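Local coordinates for Lmo0131 protein (Listeria monocytogenes, PDB 4Q6J), which is an EAL domain protein of TIM-barrel type that probably acts as a cyclic-guanylate-specific phosphodiesterase, although this activity is unproven, at residues Thr66-Gln70 and Asn93-Tyr98; Val99-Met105 and Ile137-Leu142; Tyr118-Leu122 and Leu148-Val152; Glu125-Arg129 and Gly160-Tyr166; Leu142-Lys146 and Leu170-Ile174. The contacts are given in a common frame with arbitrary orientation. Residue numbers count along the deposited sequence, not the author numbering.

Contact 1 (Thr66-Gln70 and Asn93-Tyr98)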
# COMPACT_ATOMS: atom_id res chain seq x y z
N THR B 66 -1.48 -21.11 2.63
CA THR B 66 -0.21 -20.62 2.13
C THR B 66 0.93 -21.55 2.53
O THR B 66 1.87 -21.71 1.79
CB THR B 66 0.14 -19.17 2.56
OG1 THR B 66 -0.03 -19.01 3.96
CG2 THR B 66 -0.70 -18.14 1.83
N ARG B 67 0.86 -22.14 3.72
CA ARG B 67 1.93 -22.99 4.16
C ARG B 67 2.03 -24.27 3.34
O ARG B 67 3.13 -24.65 2.92
CB ARG B 67 1.85 -23.28 5.64
CG ARG B 67 3.02 -24.13 6.12
CD ARG B 67 4.37 -23.59 5.71
NE ARG B 67 5.39 -24.57 6.07
CZ ARG B 67 6.02 -24.61 7.24
NH1 ARG B 67 5.79 -23.70 8.18
NH2 ARG B 67 6.91 -25.56 7.48
N GLU B 68 0.88 -24.92 3.13
CA GLU B 68 0.75 -26.10 2.28
C GLU B 68 1.36 -25.86 0.90
O GLU B 68 2.08 -26.69 0.36
CB GLU B 68 -0.73 -26.46 2.07
CG GLU B 68 -1.39 -27.18 3.25
CD GLU B 68 -2.19 -26.27 4.18
OE1 GLU B 68 -3.10 -26.78 4.84
OE2 GLU B 68 -1.90 -25.05 4.27
N MSE B 69 1.06 -24.71 0.33
CA MSE B 69 1.45 -24.41 -1.01
C MSE B 69 2.96 -24.26 -1.09
O MSE B 69 3.60 -24.88 -1.95
CB MSE B 69 0.70 -23.18 -1.53
CG MSE B 69 0.68 -23.07 -3.03
SE MSE B 69 0.24 -21.28 -3.64
CE MSE B 69 1.17 -20.36 -2.24
N GLN B 70 3.54 -23.47 -0.18
CA GLN B 70 5.00 -23.28 -0.12
C GLN B 70 5.69 -24.60 0.03
O GLN B 70 6.64 -24.88 -0.67
CB GLN B 70 5.43 -22.35 1.04
CG GLN B 70 5.12 -20.91 0.87
CD GLN B 70 5.62 -20.30 -0.43
OE1 GLN B 70 6.72 -20.59 -0.92
NE2 GLN B 70 4.80 -19.45 -1.00
N ASN B 93 9.50 -19.53 -5.57
CA ASN B 93 9.06 -18.22 -5.13
C ASN B 93 8.69 -18.29 -3.67
O ASN B 93 7.82 -19.06 -3.28
CB ASN B 93 7.85 -17.79 -5.95
CG ASN B 93 8.21 -17.52 -7.37
OD1 ASN B 93 9.37 -17.26 -7.69
ND2 ASN B 93 7.24 -17.60 -8.25
N ILE B 94 9.36 -17.49 -2.86
CA ILE B 94 9.00 -17.40 -1.47
C ILE B 94 8.74 -15.94 -1.15
O ILE B 94 9.59 -15.09 -1.34
CB ILE B 94 10.11 -17.91 -0.57
CG1 ILE B 94 10.40 -19.37 -0.89
CG2 ILE B 94 9.71 -17.78 0.89
CD1 ILE B 94 11.54 -19.93 -0.14
N PRO B 95 7.52 -15.65 -0.70
CA PRO B 95 7.11 -14.30 -0.30
C PRO B 95 8.03 -13.71 0.76
O PRO B 95 8.52 -14.44 1.63
CB PRO B 95 5.73 -14.54 0.32
CG PRO B 95 5.24 -15.78 -0.30
CD PRO B 95 6.45 -16.63 -0.51
N ALA B 96 8.26 -12.41 0.68
CA ALA B 96 9.11 -11.72 1.64
C ALA B 96 8.76 -12.04 3.11
O ALA B 96 9.65 -12.25 3.91
CB ALA B 96 9.08 -10.23 1.37
N HIS B 97 7.47 -12.06 3.44
CA HIS B 97 6.97 -12.49 4.76
C HIS B 97 7.56 -13.81 5.25
O HIS B 97 7.96 -13.94 6.40
CB HIS B 97 5.43 -12.60 4.74
CG HIS B 97 4.85 -13.40 5.88
ND1 HIS B 97 4.65 -12.87 7.14
CD2 HIS B 97 4.41 -14.68 5.94
CE1 HIS B 97 4.14 -13.80 7.93
NE2 HIS B 97 3.98 -14.90 7.23
N TYR B 98 7.59 -14.80 4.36
CA TYR B 98 8.15 -16.12 4.65
C TYR B 98 9.68 -16.09 4.80
O TYR B 98 10.23 -16.75 5.66
CB TYR B 98 7.78 -17.09 3.53
CG TYR B 98 6.57 -17.90 3.82
CD1 TYR B 98 6.67 -19.15 4.39
CD2 TYR B 98 5.31 -17.42 3.55
CE1 TYR B 98 5.57 -19.90 4.67
CE2 TYR B 98 4.19 -18.16 3.82
CZ TYR B 98 4.33 -19.40 4.39
OH TYR B 98 3.24 -20.16 4.70
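In the EAL barrel, as in other TIM-like folds, helices pack against the strands they connect, and one aromatic side chain can do much of the joining. The axes of helix residues 66-70 and strand residues 93-95 come within 10.4 Å of each other at 153°, roughly antiparallel. Tyr98, in the short helix after the strand, bridges this gap with a chi1 of -96°, between the m and t wells. Its ring lies against Gln70, whose m, m conformation bends the side chain under one face: Gln70 CG sits 4.0 Å from the Tyr98 ring centroid, nearly on the normal, a CH-pi contact. Arg67, t at chi1 and p at chi2, brings CD to the ring edge, while its NE turns to Asp71 in a salt bridge. Tyr104 of helix 102-115 meets Tyr98 edge-to-face. The phenol tip reaches the helix backbone, and Thr66, p at chi1, sets its OG1 3.5 Å from Tyr98 OH, which lies just 3.2 Å from Arg67 CA.

Contact 2 (Val99-Met105 and Ile137-Leu142). With ACY (acetic acid), chain S; ACY (acetic acid), chain C.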
# COMPACT_ATOMS: atom_id res chain seq x y z
N VAL B 99 10.36 -15.31 3.96
CA VAL B 99 11.80 -15.17 4.08
C VAL B 99 12.19 -14.54 5.43
O VAL B 99 13.21 -14.88 6.02
CB VAL B 99 12.41 -14.39 2.88
CG1 VAL B 99 13.89 -14.15 3.10
CG2 VAL B 99 12.18 -15.16 1.57
N ALA B 100 11.32 -13.66 5.93
CA ALA B 100 11.60 -12.95 7.17
C ALA B 100 11.14 -13.71 8.40
O ALA B 100 11.33 -13.25 9.52
CB ALA B 100 10.97 -11.58 7.14
N SER B 101 10.52 -14.87 8.18
CA SER B 101 10.11 -15.77 9.26
C SER B 101 11.21 -16.76 9.61
O SER B 101 11.54 -17.64 8.84
CB SER B 101 8.83 -16.54 8.88
OG SER B 101 8.57 -17.59 9.80
N SER B 102 11.78 -16.62 10.80
CA SER B 102 12.81 -17.54 11.20
C SER B 102 12.23 -18.91 11.35
O SER B 102 12.88 -19.89 11.04
CB SER B 102 13.46 -17.10 12.49
OG SER B 102 14.07 -15.85 12.29
N THR B 103 11.00 -18.99 11.81
CA THR B 103 10.40 -20.28 12.01
C THR B 103 10.25 -21.03 10.68
O THR B 103 10.59 -22.21 10.58
CB THR B 103 9.09 -20.13 12.76
OG1 THR B 103 9.36 -19.79 14.13
CG2 THR B 103 8.34 -21.41 12.72
N TYR B 104 9.77 -20.34 9.65
CA TYR B 104 9.73 -20.97 8.33
C TYR B 104 11.12 -21.23 7.80
O TYR B 104 11.38 -22.28 7.27
CB TYR B 104 8.99 -20.13 7.29
CG TYR B 104 9.00 -20.87 5.97
CD1 TYR B 104 8.23 -21.98 5.80
CD2 TYR B 104 9.84 -20.48 4.93
CE1 TYR B 104 8.26 -22.68 4.62
CE2 TYR B 104 9.88 -21.18 3.74
CZ TYR B 104 9.09 -22.28 3.60
OH TYR B 104 9.11 -23.03 2.45
N MSE B 105 12.01 -20.26 7.90
CA MSE B 105 13.29 -20.38 7.22
C MSE B 105 14.18 -21.41 7.89
O MSE B 105 15.13 -21.91 7.30
CB MSE B 105 13.97 -19.02 7.10
CG MSE B 105 13.28 -18.07 6.09
SE MSE B 105 13.29 -18.73 4.21
CE MSE B 105 15.12 -18.17 3.77
N ILE B 137 16.55 -9.59 10.03
CA ILE B 137 16.12 -10.98 10.25
C ILE B 137 16.09 -11.73 8.93
O ILE B 137 16.61 -12.84 8.82
CB ILE B 137 14.72 -11.09 10.87
CG1 ILE B 137 14.59 -10.16 12.07
CG2 ILE B 137 14.46 -12.51 11.33
CD1 ILE B 137 15.40 -10.59 13.25
N ALA B 138 15.49 -11.13 7.91
CA ALA B 138 15.49 -11.71 6.59
C ALA B 138 16.93 -12.00 6.14
O ALA B 138 17.23 -13.08 5.65
CB ALA B 138 14.82 -10.77 5.64
N ASP B 139 17.82 -11.02 6.32
CA ASP B 139 19.22 -11.12 5.95
C ASP B 139 19.83 -12.36 6.58
O ASP B 139 20.40 -13.19 5.90
CB ASP B 139 19.92 -9.86 6.43
CG ASP B 139 21.34 -9.78 5.97
OD1 ASP B 139 21.73 -10.53 5.05
OD2 ASP B 139 22.07 -8.93 6.54
N LYS B 140 19.65 -12.51 7.89
CA LYS B 140 20.09 -13.70 8.63
C LYS B 140 19.49 -15.05 8.20
O LYS B 140 20.20 -16.03 8.09
CB LYS B 140 19.85 -13.49 10.13
CG LYS B 140 20.42 -14.60 11.01
CD LYS B 140 20.87 -14.05 12.36
CE LYS B 140 21.88 -14.98 13.03
NZ LYS B 140 23.24 -14.99 12.38
N ASN B 141 18.19 -15.07 7.98
CA ASN B 141 17.48 -16.23 7.44
C ASN B 141 18.09 -16.73 6.14
O ASN B 141 18.37 -17.91 5.99
CB ASN B 141 15.99 -15.90 7.23
CG ASN B 141 15.23 -15.89 8.52
OD1 ASN B 141 15.72 -16.37 9.51
ND2 ASN B 141 14.04 -15.34 8.51
N LEU B 142 18.31 -15.79 5.23
CA LEU B 142 18.91 -16.06 3.94
C LEU B 142 20.33 -16.54 4.12
O LEU B 142 20.71 -17.55 3.55
CB LEU B 142 18.87 -14.81 3.07
CG LEU B 142 17.44 -14.46 2.68
CD1 LEU B 142 17.36 -13.10 2.08
CD2 LEU B 142 16.92 -15.51 1.73
C ACY S . 9.64 -15.26 13.27
O ACY S . 9.85 -16.47 13.41
OXT ACY S . 8.54 -14.76 13.54
CH3 ACY S . 10.71 -14.38 12.71
C ACY C . 7.04 -16.85 12.97
O ACY C . 7.60 -17.12 14.04
OXT ACY C . 7.69 -16.48 11.98
CH3 ACY C . 5.56 -16.93 12.87
O HOH W 1 17.25 -16.18 11.74
O HOH W 2 17.34 -19.99 7.14
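Two backbones almost touch here: Ala100 CA and Ala138 CA lie 4.1 Å apart, and their methyls meet with CB to CB at 4.2 Å. So close an approach depends on small residues on both sides, and it brings the turn between helices 96-99 and 102-115 directly onto helix 136-146. Asn141 exploits this proximity. Its CA-to-CB bond points toward the turn, and Asn141 ND2 donates a short hydrogen bond of 2.7 Å to Val99 O, with an N-H...O angle of 158°. Its OD1 accepts from water 1, which is also hydrogen-bonded to Ser102 OG, and water 2 donates to both Met105 O and Asn141 O. In the EAL barrel this is the layer of helices outside the strands, where consecutive helices pack side by side. Next to the polar network the packing becomes apolar: Val99 CG1 rests 3.6 Å from Leu142 CG, and CE of the selenomethionine Met105 lies 3.8 Å from Leu142 CD2. Ser101 is the N-cap of helix 102-115, its OG accepting from Tyr104 N at 3.0 Å. Ser101 OG also donates to OXT of the acetic acid of chain C at 2.6 Å. Thr103 N donates to O of the acetic acid of chain S at 3.2 Å; both acids probably come from the crystallisation liquor, and acetic acid here also bonds to Ser101 and Thr103 of a second subunit.

Contact 3 (Tyr118-Leu122 and Leu148-Val152)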
# COMPACT_ATOMS: atom_id res chain seq x y z
N TYR B 118 21.78 -31.33 -4.27
CA TYR B 118 22.50 -30.31 -5.02
C TYR B 118 22.06 -28.91 -4.59
O TYR B 118 21.38 -28.22 -5.33
CB TYR B 118 22.25 -30.47 -6.52
CG TYR B 118 22.42 -31.90 -6.94
CD1 TYR B 118 23.68 -32.51 -6.86
CD2 TYR B 118 21.35 -32.66 -7.38
CE1 TYR B 118 23.85 -33.84 -7.20
CE2 TYR B 118 21.51 -34.00 -7.74
CZ TYR B 118 22.78 -34.58 -7.65
OH TYR B 118 22.96 -35.89 -7.99
N PRO B 119 22.47 -28.51 -3.38
CA PRO B 119 22.03 -27.23 -2.83
C PRO B 119 22.37 -26.05 -3.73
O PRO B 119 21.59 -25.10 -3.79
CB PRO B 119 22.77 -27.15 -1.50
CG PRO B 119 23.86 -28.15 -1.59
CD PRO B 119 23.33 -29.24 -2.44
N GLU B 120 23.49 -26.13 -4.45
CA GLU B 120 23.89 -25.07 -5.36
C GLU B 120 22.92 -24.88 -6.56
O GLU B 120 22.98 -23.86 -7.27
CB GLU B 120 25.33 -25.29 -5.84
CG GLU B 120 25.53 -26.26 -7.00
CD GLU B 120 25.55 -27.73 -6.59
OE1 GLU B 120 25.47 -28.01 -5.38
OE2 GLU B 120 25.64 -28.61 -7.48
N CYS B 121 22.03 -25.85 -6.77
CA CYS B 121 21.08 -25.79 -7.87
C CYS B 121 19.70 -25.30 -7.44
O CYS B 121 18.77 -25.32 -8.23
CB CYS B 121 20.95 -27.15 -8.50
SG CYS B 121 22.48 -27.66 -9.26
N LEU B 122 19.55 -24.90 -6.18
CA LEU B 122 18.31 -24.26 -5.74
C LEU B 122 18.53 -22.77 -5.66
O LEU B 122 19.57 -22.32 -5.21
CB LEU B 122 17.78 -24.78 -4.39
CG LEU B 122 16.49 -24.15 -3.82
CD1 LEU B 122 15.29 -24.80 -4.45
CD2 LEU B 122 16.46 -24.32 -2.33
N LEU B 148 24.52 -23.23 2.87
CA LEU B 148 24.43 -24.58 2.33
C LEU B 148 24.80 -24.62 0.84
O LEU B 148 25.07 -25.68 0.28
CB LEU B 148 23.02 -25.15 2.57
CG LEU B 148 22.56 -25.26 4.03
CD1 LEU B 148 21.04 -25.48 4.13
CD2 LEU B 148 23.33 -26.35 4.79
N GLY B 149 24.81 -23.46 0.19
CA GLY B 149 25.17 -23.39 -1.21
C GLY B 149 24.08 -22.80 -2.07
O GLY B 149 24.31 -22.48 -3.23
N VAL B 150 22.88 -22.68 -1.49
CA VAL B 150 21.68 -22.12 -2.12
C VAL B 150 21.86 -20.68 -2.59
O VAL B 150 22.48 -19.85 -1.90
CB VAL B 150 20.50 -22.21 -1.11
CG1 VAL B 150 19.21 -21.58 -1.65
CG2 VAL B 150 20.26 -23.65 -0.75
N LYS B 151 21.32 -20.39 -3.77
CA LYS B 151 21.32 -19.02 -4.31
C LYS B 151 20.04 -18.24 -3.96
O LYS B 151 19.01 -18.82 -3.61
CB LYS B 151 21.53 -19.05 -5.82
CG LYS B 151 22.76 -19.78 -6.19
CD LYS B 151 23.96 -18.90 -5.99
CE LYS B 151 25.25 -19.59 -6.46
NZ LYS B 151 26.46 -18.68 -6.37
N VAL B 152 20.13 -16.91 -4.04
CA VAL B 152 19.04 -16.01 -3.69
C VAL B 152 18.81 -14.94 -4.77
O VAL B 152 19.72 -14.23 -5.16
CB VAL B 152 19.31 -15.31 -2.35
CG1 VAL B 152 18.27 -14.22 -2.07
CG2 VAL B 152 19.34 -16.33 -1.22
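Pro119 lies against the turn that ends helix 136-146, its CB 3.3 Å from Leu148 O. The principle illustrated is how the entry ends of adjacent strands are aligned in a beta-alpha-beta crossover: strand 122-127, helix 136-146 and strand 151-154 follow one another in the chain, and the two parallel strands start side by side in the sheet. Helix 136-146 ends in a Schellman motif at Gly149, whose backbone angles, with a positive phi of 121°, by themselves call for glycine, since a CB would be pressed against the preceding carbonyl. An ideal CB on Gly149 would also come to 3.6 Å from Pro119 CB, a measure of how snugly the 3-10 segment 119-121 fits here. The two segments then meet largely through backbone. Glu120 CA makes a CA-H...O contact of 3.4 Å with Gly149 O, and Val150 CA makes another of 3.4 Å with Pro119 O. The side chains add a hydrophobic layer, with Leu122 CD2 3.9 Å from Val150 CG1. Val150 also touches Ile145 of helix 136-146, while Leu122 reaches Ile81 of helix 66-83, so both face the helices around the barrel. As the parallel pairing begins, Lys151 N donates to Leu122 O at 3.0 Å, with an N-H...O angle of 163°.

Contact 4 (Glu125-Arg129 and Gly160-Tyr166)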
# COMPACT_ATOMS: atom_id res chain seq x y z
N GLU B 125 13.74 -17.33 -4.79
CA GLU B 125 13.36 -16.10 -5.45
C GLU B 125 12.37 -15.34 -4.57
O GLU B 125 11.26 -15.80 -4.32
CB GLU B 125 12.76 -16.37 -6.82
CG GLU B 125 12.12 -15.13 -7.38
CD GLU B 125 11.59 -15.29 -8.77
OE1 GLU B 125 11.91 -16.26 -9.45
OE2 GLU B 125 10.83 -14.41 -9.22
N ILE B 126 12.79 -14.19 -4.08
CA ILE B 126 12.01 -13.42 -3.13
C ILE B 126 10.93 -12.66 -3.88
O ILE B 126 11.23 -11.91 -4.82
CB ILE B 126 12.91 -12.43 -2.30
CG1 ILE B 126 14.07 -13.18 -1.65
CG2 ILE B 126 12.07 -11.66 -1.27
CD1 ILE B 126 15.13 -12.28 -1.13
N ILE B 127 9.68 -12.87 -3.49
CA ILE B 127 8.55 -12.23 -4.14
C ILE B 127 7.74 -11.39 -3.13
O ILE B 127 8.14 -11.28 -1.96
CB ILE B 127 7.64 -13.25 -4.92
CG1 ILE B 127 6.93 -14.22 -3.98
CG2 ILE B 127 8.44 -13.96 -5.95
CD1 ILE B 127 5.73 -14.84 -4.60
N GLU B 128 6.64 -10.77 -3.57
CA GLU B 128 5.75 -10.02 -2.69
C GLU B 128 6.50 -9.08 -1.76
O GLU B 128 6.25 -9.03 -0.56
CB GLU B 128 4.82 -10.99 -1.93
CG GLU B 128 3.95 -11.74 -2.93
CD GLU B 128 3.06 -12.82 -2.33
OE1 GLU B 128 2.94 -12.90 -1.10
OE2 GLU B 128 2.45 -13.60 -3.09
N ARG B 129 7.43 -8.33 -2.32
CA ARG B 129 8.31 -7.55 -1.50
C ARG B 129 7.61 -6.27 -1.06
O ARG B 129 6.89 -5.68 -1.85
CB ARG B 129 9.57 -7.27 -2.29
CG ARG B 129 10.20 -8.52 -2.91
CD ARG B 129 11.54 -8.24 -3.63
NE ARG B 129 11.37 -7.48 -4.86
CZ ARG B 129 11.39 -6.15 -4.92
NH1 ARG B 129 11.21 -5.52 -6.07
NH2 ARG B 129 11.59 -5.45 -3.83
N GLY B 160 8.72 -3.41 -7.82
CA GLY B 160 8.30 -3.79 -6.49
C GLY B 160 8.74 -2.80 -5.43
O GLY B 160 9.36 -1.78 -5.74
N TYR B 161 8.43 -3.10 -4.20
CA TYR B 161 8.74 -2.19 -3.15
C TYR B 161 10.23 -2.11 -2.90
O TYR B 161 10.91 -3.11 -2.77
CB TYR B 161 8.04 -2.68 -1.92
CG TYR B 161 8.09 -1.72 -0.78
CD1 TYR B 161 8.82 -2.00 0.35
CD2 TYR B 161 7.40 -0.53 -0.84
CE1 TYR B 161 8.87 -1.11 1.40
CE2 TYR B 161 7.43 0.35 0.20
CZ TYR B 161 8.17 0.05 1.32
OH TYR B 161 8.18 0.95 2.34
N SER B 162 10.74 -0.90 -2.81
CA SER B 162 12.04 -0.63 -2.22
C SER B 162 13.09 -1.62 -2.72
O SER B 162 13.76 -2.28 -1.93
CB SER B 162 11.96 -0.67 -0.70
OG SER B 162 11.66 0.60 -0.16
N SER B 163 13.22 -1.72 -4.04
CA SER B 163 14.12 -2.68 -4.65
C SER B 163 15.57 -2.37 -4.29
O SER B 163 16.38 -3.26 -4.16
CB SER B 163 13.93 -2.69 -6.17
OG SER B 163 12.59 -3.00 -6.48
N LEU B 164 15.89 -1.10 -4.22
CA LEU B 164 17.25 -0.71 -3.88
C LEU B 164 17.68 -1.11 -2.47
O LEU B 164 18.83 -1.42 -2.26
CB LEU B 164 17.48 0.78 -4.13
CG LEU B 164 17.82 1.05 -5.59
CD1 LEU B 164 18.15 2.52 -5.76
CD2 LEU B 164 18.97 0.21 -6.09
N ALA B 165 16.74 -1.05 -1.53
CA ALA B 165 17.01 -1.43 -0.15
C ALA B 165 17.16 -2.94 -0.00
O ALA B 165 17.99 -3.42 0.75
CB ALA B 165 15.94 -0.95 0.74
N TYR B 166 16.33 -3.69 -0.72
CA TYR B 166 16.53 -5.12 -0.83
C TYR B 166 17.93 -5.44 -1.32
O TYR B 166 18.65 -6.27 -0.77
CB TYR B 166 15.51 -5.72 -1.78
CG TYR B 166 14.21 -6.03 -1.10
CD1 TYR B 166 13.23 -5.06 -0.95
CD2 TYR B 166 13.96 -7.28 -0.60
CE1 TYR B 166 12.02 -5.36 -0.32
CE2 TYR B 166 12.76 -7.59 0.04
CZ TYR B 166 11.80 -6.63 0.19
OH TYR B 166 10.60 -6.96 0.82
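A single arginine can gather a loop and the start of a helix, as Arg129 demonstrates, with 149 Å² of its surface buried by this contact. It follows strand 122-127, just before residues 130-132, which are not modelled, and its CA-to-CB bond points toward the other segment. Arg129 NH2 donates to Tyr161 O at 2.7 Å and Arg129 NH1 to Ser163 OG at 2.9 Å. Arg129 NE and, weakly, NH1 also bond to the carbonyls of Asp155 and Asp156, while Ser163 OG has a further partner in Gly158 N. Tyr166, the next most buried at 67 Å², offers the face of its ring. Arg129 CD packs over it at 4.0 Å from the centroid as a CH-pi contact, and Arg129 CZ stands 4.8 Å from the Tyr166 centroid in a cation-pi interaction. This belongs to the C-terminal rim of the barrel, the end where TIM-barrel enzymes carry their active sites; the loop after strand 151-154 is here gripped by a residue two positions beyond the end of the neighbouring strand. Gly160 passes so near that an ideal CB would lie 2.4 Å from Arg129 NH1, a clash. Tyr161, 29 Å² buried, gives Arg129 its carbonyl while its ring stacks edge-to-face on Tyr161 of a third subunit. Within strand 122-127, Ile126 CG2 meets Tyr166 CE2 at 4.3 Å.

Contact 5 (Leu142-Lys146 and Leu170-Ile174)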
# COMPACT_ATOMS: atom_id res chain seq x y z
N LEU B 142 18.31 -15.79 5.23
CA LEU B 142 18.91 -16.06 3.94
C LEU B 142 20.33 -16.54 4.12
O LEU B 142 20.71 -17.55 3.55
CB LEU B 142 18.87 -14.81 3.07
CG LEU B 142 17.44 -14.46 2.68
CD1 LEU B 142 17.36 -13.10 2.08
CD2 LEU B 142 16.92 -15.51 1.73
N ARG B 143 21.12 -15.83 4.91
CA ARG B 143 22.53 -16.17 5.07
C ARG B 143 22.71 -17.61 5.51
O ARG B 143 23.64 -18.27 5.06
CB ARG B 143 23.26 -15.23 6.04
CG ARG B 143 23.43 -13.75 5.62
CD ARG B 143 24.55 -13.07 6.44
NE ARG B 143 24.43 -11.62 6.67
CZ ARG B 143 24.85 -10.66 5.85
NH1 ARG B 143 24.70 -9.39 6.18
NH2 ARG B 143 25.40 -10.97 4.68
N LYS B 144 21.80 -18.11 6.35
CA LYS B 144 21.87 -19.49 6.83
C LYS B 144 21.60 -20.50 5.76
O LYS B 144 22.19 -21.58 5.75
CB LYS B 144 20.88 -19.75 7.94
CG LYS B 144 21.32 -19.18 9.24
CD LYS B 144 20.19 -19.18 10.24
CE LYS B 144 20.57 -18.36 11.46
NZ LYS B 144 19.60 -18.55 12.55
N ILE B 145 20.69 -20.18 4.86
CA ILE B 145 20.41 -21.10 3.78
C ILE B 145 21.53 -20.97 2.73
O ILE B 145 21.94 -21.96 2.14
CB ILE B 145 19.01 -20.90 3.18
CG1 ILE B 145 17.95 -21.24 4.23
CG2 ILE B 145 18.79 -21.81 1.99
CD1 ILE B 145 16.57 -21.37 3.68
N LYS B 146 22.04 -19.76 2.54
CA LYS B 146 23.17 -19.55 1.65
C LYS B 146 24.40 -20.34 2.12
O LYS B 146 25.22 -20.75 1.32
CB LYS B 146 23.52 -18.07 1.52
CG LYS B 146 22.46 -17.27 0.76
CD LYS B 146 22.93 -15.90 0.32
CE LYS B 146 23.88 -16.04 -0.87
NZ LYS B 146 24.16 -14.73 -1.51
N LEU B 170 20.05 -7.26 1.67
CA LEU B 170 19.90 -8.71 1.61
C LEU B 170 21.05 -9.33 0.80
O LEU B 170 21.70 -8.63 0.02
CB LEU B 170 18.54 -9.08 1.02
CG LEU B 170 17.36 -8.67 1.88
CD1 LEU B 170 16.11 -9.10 1.19
CD2 LEU B 170 17.50 -9.32 3.22
N PRO B 171 21.31 -10.64 0.98
CA PRO B 171 22.46 -11.24 0.28
C PRO B 171 22.09 -11.79 -1.11
O PRO B 171 22.21 -12.95 -1.41
CB PRO B 171 22.89 -12.34 1.25
CG PRO B 171 21.64 -12.81 1.80
CD PRO B 171 20.75 -11.57 1.97
N ILE B 172 21.67 -10.88 -1.98
CA ILE B 172 21.15 -11.20 -3.29
C ILE B 172 22.25 -11.63 -4.29
O ILE B 172 23.29 -10.99 -4.39
CB ILE B 172 20.38 -9.99 -3.87
CG1 ILE B 172 19.36 -9.45 -2.87
CG2 ILE B 172 19.71 -10.35 -5.15
CD1 ILE B 172 18.44 -10.50 -2.37
N ASP B 173 22.00 -12.74 -5.00
CA ASP B 173 22.87 -13.24 -6.07
C ASP B 173 22.35 -12.84 -7.46
O ASP B 173 23.13 -12.57 -8.37
CB ASP B 173 22.95 -14.77 -6.05
CG ASP B 173 23.54 -15.33 -4.78
OD1 ASP B 173 24.70 -14.99 -4.47
OD2 ASP B 173 22.85 -16.11 -4.10
N ILE B 174 21.04 -12.85 -7.64
CA ILE B 174 20.45 -12.63 -8.96
C ILE B 174 19.31 -11.61 -8.88
O ILE B 174 18.42 -11.70 -8.03
CB ILE B 174 19.92 -13.95 -9.57
CG1 ILE B 174 21.07 -14.91 -9.88
CG2 ILE B 174 19.09 -13.70 -10.81
CD1 ILE B 174 20.85 -16.26 -9.28
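Leu142 begins the contact from the buried side of helix 136-146. Its CA-to-CB bond points toward the loop that follows helix 163-169; Leu142 CB meets Pro171 CG at 3.6 Å, and Leu142 CD1 touches Leu170 CD2 at 4.0 Å. One residue on, Arg143 adds only a light contact, CG to Pro171 CG at 4.3 Å; its guanidinium is held in a salt bridge with Asp139 one turn earlier in the same helix. A full turn after Leu142, Lys146 presents the same helix face, and its side chain runs past the proline ring, CD 3.7 Å from Pro171 CG, to place NZ among oxygens. Lys146 NZ donates to Pro171 O at 2.6 Å and forms a salt bridge with Asp173 OD1 at 3.0 Å, with a longer, weak bond to Asp173 OD2 at 3.2 Å. The aspartate is shared, for its OD2 also accepts from Val152 N in the neighbouring strand. The lysine thus fixes a stretch with no regular helix or strand, in which an inverse gamma turn is centred on Pro171, closed by a weak Ile172 N to Leu170 O bond of 3.0 Å. A helix clasping the loop between the next helix and its strand in this way places consecutive beta-alpha units side by side, as in the TIM-barrel architecture.

From the N terminus, contact 1 closes first, bringing helix 66-83 back to the end of strand 89-95, and it is in series with all the others. Contact 2 then opens at Val99 and closes at Leu142, where contact 5 begins, so these two adjoin through one shared residue. Contacts 3 and 4 both start within the span of contact 2 and end beyond it, so each crosses it; they also cross each other, and contact 5 crosses both. Contact 3 aligns strand starts, contact 4 joins the far end of strand 122-127 to the loop after strand 151-154 and the start of helix 163-169, and contacts 2 and 5 tie outer helices and loops. Ile126 of contact 4 touches Leu142.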